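Local coordinates for VlsE1 (Borreliella burgdorferi, PDB 1L8W), which is an antigenically variable lipoprotein on the surface of the Lyme disease spirochete, where switching of its kind probably helps evade the host immune response, at residues 58-62 against 279-285; 127-133 against 155-159; 173-177 against 219-223. Numbering follows the deposited sequence.

Contact 1 (58-62 against 279-285); sequences KKSDV and RGMAKDG
The backbone of 58-62 enters a helix: K58 is extended (phi/psi -106/161), and from K59 to V62 the angles are helical, with K58 N bonded to D61 OD2 at 2.6 Å and D61 N to K58 O at 2.9 Å. In 279-285 a helix runs out: R279, G280 and M281 are helical, A282 leaves (-80/153), and A282 to G285 form a type II beta turn, with K283 at -62/139, D284 at 67/6 and G285 N on A282 O at 3.2 Å. K59 CA lies 5.2 Å from M281 CA.

K59 CB points toward 279-285, and chi angles m, t, t, m extend the chain, then bend the buried ammonium among carbonyls. K59 NZ donates to G280 O (2.7 Å), A282 O (2.8 Å) and G285 O (2.8 Å); R279 O lies 2.9 Å from K59 NZ. A cation suits the helix-end carbonyls G280 O and R279 O, which lack amides from a following turn; A282 O and G285 O belong to the turn folding back beside them. A side chain at G285 would collide with R279 O, so its absence lets G285 lie against the end of the helix. V62 CB points toward 279-285 and M281 CB away; selenomethionine M281 CE still ends near V62, but too close in the model to read as detailed packing.

K59 makes a backbone hydrogen bond with A136, and R279 NH1 bonds A251 O. M281 packs on I159 of helix 153-170 and on V309 and L313 of helix 294-333, while the turn leads into strand 287-288, paired in parallel with 141-142.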
ATOM      1  N   LYS A  58      -9.679   5.206  -7.728  1.00 17.56           N
ATOM      2  CA  LYS A  58      -8.678   4.995  -8.755  1.00 16.30           C
ATOM      3  C   LYS A  58      -7.262   5.101  -8.216  1.00 15.73           C
ATOM      4  O   LYS A  58      -7.021   5.672  -7.150  1.00 14.47           O
ATOM      5  CB  LYS A  58      -8.849   6.038  -9.863  1.00 19.13           C
ATOM      6  CG  LYS A  58     -10.262   6.180 -10.395  1.00 20.57           C
ATOM      7  CD  LYS A  58     -10.728   4.904 -11.072  1.00 24.70           C
ATOM      8  CE  LYS A  58     -11.976   5.170 -11.904  1.00 26.99           C
ATOM      9  NZ  LYS A  58     -12.665   3.915 -12.284  1.00 32.02           N
ATOM     10  N   LYS A  59      -6.324   4.546  -8.975  1.00 14.28           N
ATOM     11  CA  LYS A  59      -4.926   4.617  -8.619  1.00 14.50           C
ATOM     12  C   LYS A  59      -4.526   6.100  -8.609  1.00 16.90           C
ATOM     13  O   LYS A  59      -3.573   6.485  -7.945  1.00 17.63           O
ATOM     14  CB  LYS A  59      -4.090   3.855  -9.641  1.00 14.20           C
ATOM     15  CG  LYS A  59      -4.360   2.350  -9.692  1.00 11.63           C
ATOM     16  CD  LYS A  59      -3.531   1.709 -10.802  1.00 11.07           C
ATOM     17  CE  LYS A  59      -3.771   0.203 -10.939  1.00 15.06           C
ATOM     18  NZ  LYS A  59      -3.271  -0.578  -9.762  1.00 14.65           N
ATOM     19  N   SER A  60      -5.257   6.926  -9.353  1.00 15.80           N
ATOM     20  CA  SER A  60      -4.961   8.357  -9.403  1.00 16.96           C
ATOM     21  C   SER A  60      -5.389   9.031  -8.088  1.00 15.37           C
ATOM     22  O   SER A  60      -4.837  10.060  -7.702  1.00 14.13           O
ATOM     23  CB  SER A  60      -5.669   9.010 -10.601  1.00 14.58           C
ATOM     24  OG  SER A  60      -7.075   8.989 -10.447  1.00 20.10           O
ATOM     25  N   ASP A  61      -6.367   8.438  -7.408  1.00 14.57           N
ATOM     26  CA  ASP A  61      -6.833   8.958  -6.132  1.00 15.77           C
ATOM     27  C   ASP A  61      -5.705   8.817  -5.108  1.00 16.74           C
ATOM     28  O   ASP A  61      -5.617   9.602  -4.155  1.00 16.76           O
ATOM     29  CB  ASP A  61      -8.061   8.188  -5.637  1.00 18.19           C
ATOM     30  CG  ASP A  61      -9.314   8.539  -6.403  1.00 18.54           C
ATOM     31  OD1 ASP A  61      -9.587   9.746  -6.558  1.00 22.35           O
ATOM     32  OD2 ASP A  61     -10.026   7.615  -6.848  1.00 19.53           O
ATOM     33  N   VAL A  62      -4.844   7.824  -5.323  1.00 13.55           N
ATOM     34  CA  VAL A  62      -3.719   7.574  -4.435  1.00 16.99           C
ATOM     35  C   VAL A  62      -2.725   8.731  -4.514  1.00 17.30           C
ATOM     36  O   VAL A  62      -2.169   9.168  -3.505  1.00 16.95           O
ATOM     37  CB  VAL A  62      -2.996   6.250  -4.813  1.00 19.01           C
ATOM     38  CG1 VAL A  62      -1.775   6.041  -3.918  1.00 18.21           C
ATOM     39  CG2 VAL A  62      -3.960   5.082  -4.682  1.00 12.37           C
ATOM     40  N   ARG A 279       0.036  -3.611  -5.439  1.00 16.09           N
ATOM     41  CA  ARG A 279      -0.374  -3.843  -6.814  1.00 16.13           C
ATOM     42  C   ARG A 279      -1.527  -2.919  -7.183  1.00 17.93           C
ATOM     43  O   ARG A 279      -1.530  -2.319  -8.257  1.00 14.44           O
ATOM     44  CB  ARG A 279      -0.789  -5.299  -6.985  1.00 15.36           C
ATOM     45  CG  ARG A 279      -1.293  -5.654  -8.360  1.00 13.97           C
ATOM     46  CD  ARG A 279      -0.273  -6.494  -9.070  1.00 20.36           C
ATOM     47  NE  ARG A 279      -0.889  -7.409 -10.006  1.00 17.24           N
ATOM     48  CZ  ARG A 279      -0.211  -8.202 -10.826  1.00 19.41           C
ATOM     49  NH1 ARG A 279       1.117  -8.181 -10.830  1.00 18.82           N
ATOM     50  NH2 ARG A 279      -0.863  -9.035 -11.619  1.00 17.02           N
ATOM     51  N   GLY A 280      -2.498  -2.812  -6.278  1.00 19.08           N
ATOM     52  CA  GLY A 280      -3.641  -1.949  -6.506  1.00 18.32           C
ATOM     53  C   GLY A 280      -3.298  -0.468  -6.612  1.00 19.90           C
ATOM     54  O   GLY A 280      -3.967   0.269  -7.334  1.00 21.14           O
HETATM   55  N   MSE A 281      -2.263  -0.022  -5.904  1.00 19.92           N
HETATM   56  CA  MSE A 281      -1.867   1.383  -5.946  1.00 20.54           C
HETATM   57  C   MSE A 281      -0.950   1.714  -7.122  1.00 19.39           C
HETATM   58  O   MSE A 281      -0.958   2.841  -7.622  1.00 18.46           O
HETATM   59  CB  MSE A 281      -1.122   1.789  -4.666  1.00 20.81           C
HETATM   60  CG  MSE A 281      -1.886   1.686  -3.369  1.00 27.62           C
HETATM   61 SE   MSE A 281      -0.775   2.284  -1.860  1.00 35.37          SE
HETATM   62  CE  MSE A 281      -1.481   4.030  -1.627  1.00 35.08           C
ATOM     63  N   ALA A 282      -0.149   0.743  -7.550  1.00 17.89           N
ATOM     64  CA  ALA A 282       0.803   0.989  -8.620  1.00 17.78           C
ATOM     65  C   ALA A 282       0.277   0.981 -10.053  1.00 17.07           C
ATOM     66  O   ALA A 282      -0.710   0.330 -10.377  1.00 19.35           O
ATOM     67  CB  ALA A 282       1.971   0.019  -8.498  1.00 16.20           C
ATOM     68  N   LYS A 283       0.970   1.731 -10.900  1.00 17.33           N
ATOM     69  CA  LYS A 283       0.667   1.828 -12.320  1.00 19.05           C
ATOM     70  C   LYS A 283       0.821   0.449 -12.970  1.00 19.83           C
ATOM     71  O   LYS A 283       1.765  -0.278 -12.666  1.00 19.06           O
ATOM     72  CB  LYS A 283       1.640   2.812 -12.970  1.00 21.49           C
ATOM     73  CG  LYS A 283       1.819   2.639 -14.470  1.00 24.23           C
ATOM     74  CD  LYS A 283       3.041   3.400 -14.958  1.00 29.77           C
ATOM     75  CE  LYS A 283       2.655   4.618 -15.775  1.00 32.08           C
ATOM     76  NZ  LYS A 283       2.048   4.239 -17.076  1.00 31.28           N
ATOM     77  N   ASP A 284      -0.107   0.117 -13.867  1.00 20.95           N
ATOM     78  CA  ASP A 284      -0.135  -1.155 -14.588  1.00 22.59           C
ATOM     79  C   ASP A 284      -0.403  -2.371 -13.705  1.00 23.86           C
ATOM     80  O   ASP A 284      -0.335  -3.509 -14.176  1.00 25.40           O
ATOM     81  CB  ASP A 284       1.167  -1.388 -15.362  1.00 25.90           C
ATOM     82  CG  ASP A 284       1.364  -0.392 -16.498  1.00 28.48           C
ATOM     83  OD1 ASP A 284       0.356   0.030 -17.113  1.00 27.45           O
ATOM     84  OD2 ASP A 284       2.534  -0.049 -16.782  1.00 25.61           O
ATOM     85  N   GLY A 285      -0.700  -2.139 -12.430  1.00 22.38           N
ATOM     86  CA  GLY A 285      -0.980  -3.251 -11.540  1.00 21.85           C
ATOM     87  C   GLY A 285      -2.426  -3.673 -11.680  1.00 20.85           C
ATOM     88  O   GLY A 285      -3.321  -2.913 -11.334  1.00 22.41           O
TER

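Contact 2 (127-133 against 155-159); sequences TAEGASS and SVKGI
Helix 127-131 and helix 155-159 pack antiparallel, their axes 8.1 Å apart with a signed crossing angle of -162°; A128 CA lies 4.6 Å from I159 CA and A131 CA 4.7 Å from S155 CA. T127 brings CG2 to 4.1 Å from G158 O, while its OG1 bonds E165 farther along the partner helix. The CB of A131 points toward 155-159, 3.4 Å from G158 C, 3.3 Å from I159 N and 3.5 Å from I159 CG1. A CB on G158 would clash with it. A131 O accepts S155 OG (chi1 t) at 2.7 Å. Beyond it S132 (-88/63) is the centre of an inverse gamma turn, with a weak S133 N to A131 O bond of 3.0 Å, and S132 OG (chi1 m) returns to A128 O at 2.9 Å. S133 OG (chi1 p) stops 4.0 Å from S155 OG. Alanine against glycine lets the backbones come close, and S155 OG, which also accepts K283 N, ties the end of helix 106-131 to the turn after helix 269-281.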
ATOM      1  N   THR A 127       7.950  11.354  -2.437  1.00 19.56           N
ATOM      2  CA  THR A 127       8.568  10.212  -3.093  1.00 19.28           C
ATOM      3  C   THR A 127       7.391   9.289  -3.453  1.00 18.51           C
ATOM      4  O   THR A 127       7.271   8.834  -4.591  1.00 18.18           O
ATOM      5  CB  THR A 127       9.544   9.461  -2.159  1.00 20.09           C
ATOM      6  OG1 THR A 127      10.596  10.343  -1.741  1.00 25.20           O
ATOM      7  CG2 THR A 127      10.158   8.273  -2.883  1.00 20.55           C
ATOM      8  N   ALA A 128       6.508   9.042  -2.485  1.00 17.95           N
ATOM      9  CA  ALA A 128       5.339   8.198  -2.725  1.00 17.63           C
ATOM     10  C   ALA A 128       4.458   8.824  -3.812  1.00 17.75           C
ATOM     11  O   ALA A 128       4.022   8.144  -4.748  1.00 17.03           O
ATOM     12  CB  ALA A 128       4.540   8.036  -1.449  1.00 15.62           C
ATOM     13  N   GLU A 129       4.191  10.119  -3.671  1.00 17.67           N
ATOM     14  CA  GLU A 129       3.373  10.847  -4.640  1.00 20.66           C
ATOM     15  C   GLU A 129       3.899  10.678  -6.068  1.00 18.95           C
ATOM     16  O   GLU A 129       3.151  10.311  -6.978  1.00 21.26           O
ATOM     17  CB  GLU A 129       3.329  12.345  -4.282  1.00 19.90           C
ATOM     18  CG  GLU A 129       2.638  13.210  -5.335  1.00 22.46           C
ATOM     19  CD  GLU A 129       2.877  14.705  -5.130  1.00 20.07           C
ATOM     20  OE1 GLU A 129       4.032  15.090  -4.890  1.00 23.78           O
ATOM     21  OE2 GLU A 129       1.921  15.494  -5.222  1.00 20.18           O
ATOM     22  N   GLY A 130       5.185  10.937  -6.269  1.00 18.15           N
ATOM     23  CA  GLY A 130       5.740  10.794  -7.600  1.00 19.76           C
ATOM     24  C   GLY A 130       5.658   9.371  -8.135  1.00 21.24           C
ATOM     25  O   GLY A 130       5.692   9.146  -9.351  1.00 18.40           O
ATOM     26  N   ALA A 131       5.557   8.406  -7.225  1.00 19.70           N
ATOM     27  CA  ALA A 131       5.483   6.998  -7.597  1.00 19.44           C
ATOM     28  C   ALA A 131       4.056   6.535  -7.877  1.00 19.81           C
ATOM     29  O   ALA A 131       3.846   5.456  -8.443  1.00 20.59           O
ATOM     30  CB  ALA A 131       6.102   6.135  -6.486  1.00 21.96           C
ATOM     31  N   SER A 132       3.079   7.348  -7.477  1.00 17.90           N
ATOM     32  CA  SER A 132       1.672   7.019  -7.678  1.00 17.15           C
ATOM     33  C   SER A 132       1.186   7.515  -9.053  1.00 17.05           C
ATOM     34  O   SER A 132       0.272   8.337  -9.164  1.00 19.44           O
ATOM     35  CB  SER A 132       0.851   7.641  -6.552  1.00 16.69           C
ATOM     36  OG  SER A 132       1.364   7.251  -5.292  1.00 17.59           O
ATOM     37  N   SER A 133       1.795   6.965 -10.093  1.00 16.95           N
ATOM     38  CA  SER A 133       1.512   7.337 -11.473  1.00 20.22           C
ATOM     39  C   SER A 133       0.427   6.557 -12.190  1.00 21.23           C
ATOM     40  O   SER A 133       0.275   6.700 -13.397  1.00 23.31           O
ATOM     41  CB  SER A 133       2.796   7.220 -12.285  1.00 20.07           C
ATOM     42  OG  SER A 133       3.388   5.954 -12.059  1.00 24.63           O
ATOM     43  N   SER A 155       6.977   2.177 -10.183  1.00 23.52           N
ATOM     44  CA  SER A 155       5.843   2.659  -9.394  1.00 21.76           C
ATOM     45  C   SER A 155       5.750   1.836  -8.105  1.00 21.42           C
ATOM     46  O   SER A 155       5.562   2.386  -7.018  1.00 20.23           O
ATOM     47  CB  SER A 155       4.539   2.516 -10.188  1.00 21.26           C
ATOM     48  OG  SER A 155       3.421   2.933  -9.431  1.00 17.26           O
ATOM     49  N   VAL A 156       5.887   0.517  -8.237  1.00 21.31           N
ATOM     50  CA  VAL A 156       5.824  -0.391  -7.091  1.00 20.85           C
ATOM     51  C   VAL A 156       6.892  -0.065  -6.058  1.00 18.34           C
ATOM     52  O   VAL A 156       6.586   0.257  -4.912  1.00 17.91           O
ATOM     53  CB  VAL A 156       6.022  -1.877  -7.513  1.00 22.70           C
ATOM     54  CG1 VAL A 156       5.937  -2.770  -6.299  1.00 23.05           C
ATOM     55  CG2 VAL A 156       4.978  -2.292  -8.532  1.00 24.44           C
ATOM     56  N   LYS A 157       8.153  -0.141  -6.474  1.00 19.05           N
ATOM     57  CA  LYS A 157       9.273   0.121  -5.574  1.00 17.72           C
ATOM     58  C   LYS A 157       9.285   1.529  -5.029  1.00 18.46           C
ATOM     59  O   LYS A 157       9.666   1.747  -3.874  1.00 16.98           O
ATOM     60  CB  LYS A 157      10.607  -0.162  -6.266  1.00 18.68           C
ATOM     61  CG  LYS A 157      10.867  -1.627  -6.530  1.00 20.96           C
ATOM     62  CD  LYS A 157      12.336  -1.864  -6.827  1.00 26.73           C
ATOM     63  CE  LYS A 157      12.780  -1.111  -8.065  1.00 28.65           C
ATOM     64  NZ  LYS A 157      11.951  -1.506  -9.239  1.00 27.90           N
ATOM     65  N   GLY A 158       8.881   2.488  -5.863  1.00 16.63           N
ATOM     66  CA  GLY A 158       8.852   3.870  -5.423  1.00 13.43           C
ATOM     67  C   GLY A 158       7.774   4.100  -4.384  1.00 15.34           C
ATOM     68  O   GLY A 158       7.969   4.824  -3.409  1.00 17.44           O
ATOM     69  N   ILE A 159       6.617   3.485  -4.586  1.00 17.13           N
ATOM     70  CA  ILE A 159       5.540   3.660  -3.627  1.00 18.48           C
ATOM     71  C   ILE A 159       5.976   3.057  -2.296  1.00 18.89           C
ATOM     72  O   ILE A 159       5.748   3.644  -1.237  1.00 18.18           O
ATOM     73  CB  ILE A 159       4.235   3.013  -4.146  1.00 18.65           C
ATOM     74  CG1 ILE A 159       3.705   3.830  -5.332  1.00 17.06           C
ATOM     75  CG2 ILE A 159       3.174   2.963  -3.045  1.00 14.78           C
ATOM     76  CD1 ILE A 159       2.429   3.282  -5.927  1.00 16.64           C
TER

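Contact 3 (173-177 against 219-223); sequences SEKLK and SGEQI
K175 and L176 reach from an irregular loop onto the first turn of a helix, with L176 CA 6.6 Å from E221 CA. K175 has positive phi (59/-151), and L176 (-71/58) centres an inverse gamma turn closed by a weak 2.5 Å bond from K177 N to K175 O; both CB atoms point toward 219-223. K175 is fully extended (t at all four chi), laying its CD 3.4 Å from E221 CG and forming a salt bridge at 3.4 Å between K175 NZ and E221 OE2. E221 is folded instead (m, p, chi3 48°), which curls its carboxylate back so that OE1 accepts S219 OG at 3.0 Å.

S219 (chi1 p) is the N-cap of helix 220-230, and Q222 (m, t, chi3 -78°) bends OE1 back to S219 N at 3.1 Å, supplying the side-chain-to-N-cap half of a capping box. At the surface of this largely helical protein, the loop between helices 153-170 and 205-216 thus rests on a helix start, while E221 also touches A315 of helix 294-333. L176 (t, p) sets CD2 3.9 Å from S219 OG and 4.2 Å from Q222 OE1; L176 O lies 3.7 Å from Q222 CG.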
ATOM      1  N   SER A 173       9.426   0.977  13.632  1.00 68.58           N
ATOM      2  CA  SER A 173       8.988  -0.148  14.448  1.00 69.77           C
ATOM      3  C   SER A 173       8.082   0.460  15.509  1.00 70.68           C
ATOM      4  O   SER A 173       8.557   1.092  16.452  1.00 71.75           O
ATOM      5  CB  SER A 173      10.192  -0.821  15.110  1.00 69.81           C
ATOM      6  OG  SER A 173       9.787  -1.922  15.905  1.00 71.50           O
ATOM      7  N   GLU A 174       6.775   0.282  15.351  1.00 71.55           N
ATOM      8  CA  GLU A 174       5.846   0.861  16.305  1.00 72.72           C
ATOM      9  C   GLU A 174       4.452   0.242  16.246  1.00 74.68           C
ATOM     10  O   GLU A 174       4.054  -0.342  15.235  1.00 74.22           O
ATOM     11  CB  GLU A 174       5.748   2.368  16.057  1.00 72.18           C
ATOM     12  CG  GLU A 174       5.014   3.143  17.130  1.00 71.60           C
ATOM     13  CD  GLU A 174       4.859   4.613  16.784  1.00 71.22           C
ATOM     14  OE1 GLU A 174       5.868   5.252  16.415  1.00 70.26           O
ATOM     15  OE2 GLU A 174       3.726   5.129  16.890  1.00 71.46           O
ATOM     16  N   LYS A 175       3.726   0.384  17.351  1.00 77.01           N
ATOM     17  CA  LYS A 175       2.363  -0.117  17.488  1.00 78.39           C
ATOM     18  C   LYS A 175       2.262  -1.625  17.279  1.00 79.13           C
ATOM     19  O   LYS A 175       3.207  -2.362  17.565  1.00 80.26           O
ATOM     20  CB  LYS A 175       1.444   0.606  16.501  1.00 78.62           C
ATOM     21  CG  LYS A 175      -0.016   0.567  16.895  1.00 79.69           C
ATOM     22  CD  LYS A 175      -0.875   1.267  15.875  1.00 80.91           C
ATOM     23  CE  LYS A 175      -2.310   1.355  16.348  1.00 81.54           C
ATOM     24  NZ  LYS A 175      -3.159   2.020  15.330  1.00 82.57           N
ATOM     25  N   LEU A 176       1.107  -2.078  16.793  1.00 78.94           N
ATOM     26  CA  LEU A 176       0.881  -3.495  16.539  1.00 78.18           C
ATOM     27  C   LEU A 176       1.706  -3.920  15.335  1.00 77.55           C
ATOM     28  O   LEU A 176       1.169  -4.401  14.338  1.00 77.76           O
ATOM     29  CB  LEU A 176      -0.604  -3.761  16.265  1.00 78.27           C
ATOM     30  CG  LEU A 176      -1.017  -5.219  16.031  1.00 77.47           C
ATOM     31  CD1 LEU A 176      -0.881  -6.006  17.326  1.00 77.44           C
ATOM     32  CD2 LEU A 176      -2.449  -5.274  15.524  1.00 76.07           C
ATOM     33  N   LYS A 177       3.018  -3.728  15.430  1.00 76.92           N
ATOM     34  CA  LYS A 177       3.924  -4.093  14.352  1.00 75.43           C
ATOM     35  C   LYS A 177       3.946  -5.608  14.225  1.00 73.54           C
ATOM     36  O   LYS A 177       4.539  -6.154  13.293  1.00 74.28           O
ATOM     37  CB  LYS A 177       5.334  -3.572  14.639  1.00 76.18           C
ATOM     38  CG  LYS A 177       6.371  -3.983  13.605  1.00 77.36           C
ATOM     39  CD  LYS A 177       7.758  -3.520  14.007  1.00 79.09           C
ATOM     40  CE  LYS A 177       8.809  -3.996  13.022  1.00 79.56           C
ATOM     41  NZ  LYS A 177      10.163  -3.517  13.412  1.00 81.96           N
ATOM     42  N   SER A 219      -4.655  -5.796  10.086  1.00 22.42           N
ATOM     43  CA  SER A 219      -4.993  -4.392  10.254  1.00 22.57           C
ATOM     44  C   SER A 219      -4.164  -3.557   9.272  1.00 22.26           C
ATOM     45  O   SER A 219      -3.319  -4.087   8.551  1.00 22.91           O
ATOM     46  CB  SER A 219      -4.738  -3.957  11.711  1.00 22.21           C
ATOM     47  OG  SER A 219      -3.349  -3.883  12.020  1.00 21.82           O
ATOM     48  N   GLY A 220      -4.414  -2.256   9.238  1.00 24.34           N
ATOM     49  CA  GLY A 220      -3.669  -1.389   8.342  1.00 22.43           C
ATOM     50  C   GLY A 220      -2.216  -1.300   8.759  1.00 23.23           C
ATOM     51  O   GLY A 220      -1.321  -1.311   7.911  1.00 22.74           O
ATOM     52  N   GLU A 221      -1.982  -1.205  10.067  1.00 23.63           N
ATOM     53  CA  GLU A 221      -0.625  -1.130  10.600  1.00 25.95           C
ATOM     54  C   GLU A 221       0.210  -2.315  10.117  1.00 26.40           C
ATOM     55  O   GLU A 221       1.331  -2.142   9.623  1.00 27.77           O
ATOM     56  CB  GLU A 221      -0.641  -1.131  12.130  1.00 29.38           C
ATOM     57  CG  GLU A 221      -1.329   0.061  12.767  1.00 32.97           C
ATOM     58  CD  GLU A 221      -2.798   0.151  12.394  1.00 36.20           C
ATOM     59  OE1 GLU A 221      -3.497  -0.881  12.482  1.00 37.24           O
ATOM     60  OE2 GLU A 221      -3.254   1.253  12.018  1.00 37.63           O
ATOM     61  N   GLN A 222      -0.341  -3.519  10.250  1.00 25.18           N
ATOM     62  CA  GLN A 222       0.360  -4.732   9.833  1.00 24.21           C
ATOM     63  C   GLN A 222       0.713  -4.724   8.352  1.00 23.14           C
ATOM     64  O   GLN A 222       1.809  -5.126   7.974  1.00 25.01           O
ATOM     65  CB  GLN A 222      -0.482  -5.970  10.163  1.00 20.84           C
ATOM     66  CG  GLN A 222      -0.561  -6.286  11.642  1.00 19.66           C
ATOM     67  CD  GLN A 222      -1.437  -7.494  11.924  1.00 22.78           C
ATOM     68  OE1 GLN A 222      -2.662  -7.402  11.921  1.00 18.26           O
ATOM     69  NE2 GLN A 222      -0.805  -8.641  12.148  1.00 25.54           N
ATOM     70  N   ILE A 223      -0.218  -4.280   7.514  1.00 23.43           N
ATOM     71  CA  ILE A 223       0.035  -4.209   6.078  1.00 22.81           C
ATOM     72  C   ILE A 223       1.108  -3.145   5.812  1.00 21.47           C
ATOM     73  O   ILE A 223       1.960  -3.312   4.942  1.00 20.68           O
ATOM     74  CB  ILE A 223      -1.249  -3.853   5.298  1.00 21.02           C
ATOM     75  CG1 ILE A 223      -2.327  -4.909   5.564  1.00 22.78           C
ATOM     76  CG2 ILE A 223      -0.954  -3.815   3.818  1.00 17.47           C
ATOM     77  CD1 ILE A 223      -3.724  -4.511   5.102  1.00 20.12           C
TER

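From the N terminus, the chain enters helix 59-80 at 58-62, the opening side of contact 1, whose partner comes 217 residues later, at the end of helix 269-281 and the turn that follows. Contact 2 closes first, over the connection, containing strand 141-142, between helix 106-131 and helix 153-170; contact 3 follows in series, holding the loop after helix 153-170 against the start of helix 220-230. Contacts 2 and 3 are both nested in contact 1. Contacts 1 and 2 adjoin, with centres 9 Å apart and K283 N 3.1 Å from S155 OG, a probable hydrogen bond, so four helices meet there. Contact 3 lies apart, its centre about 21 Å from that of contact 2.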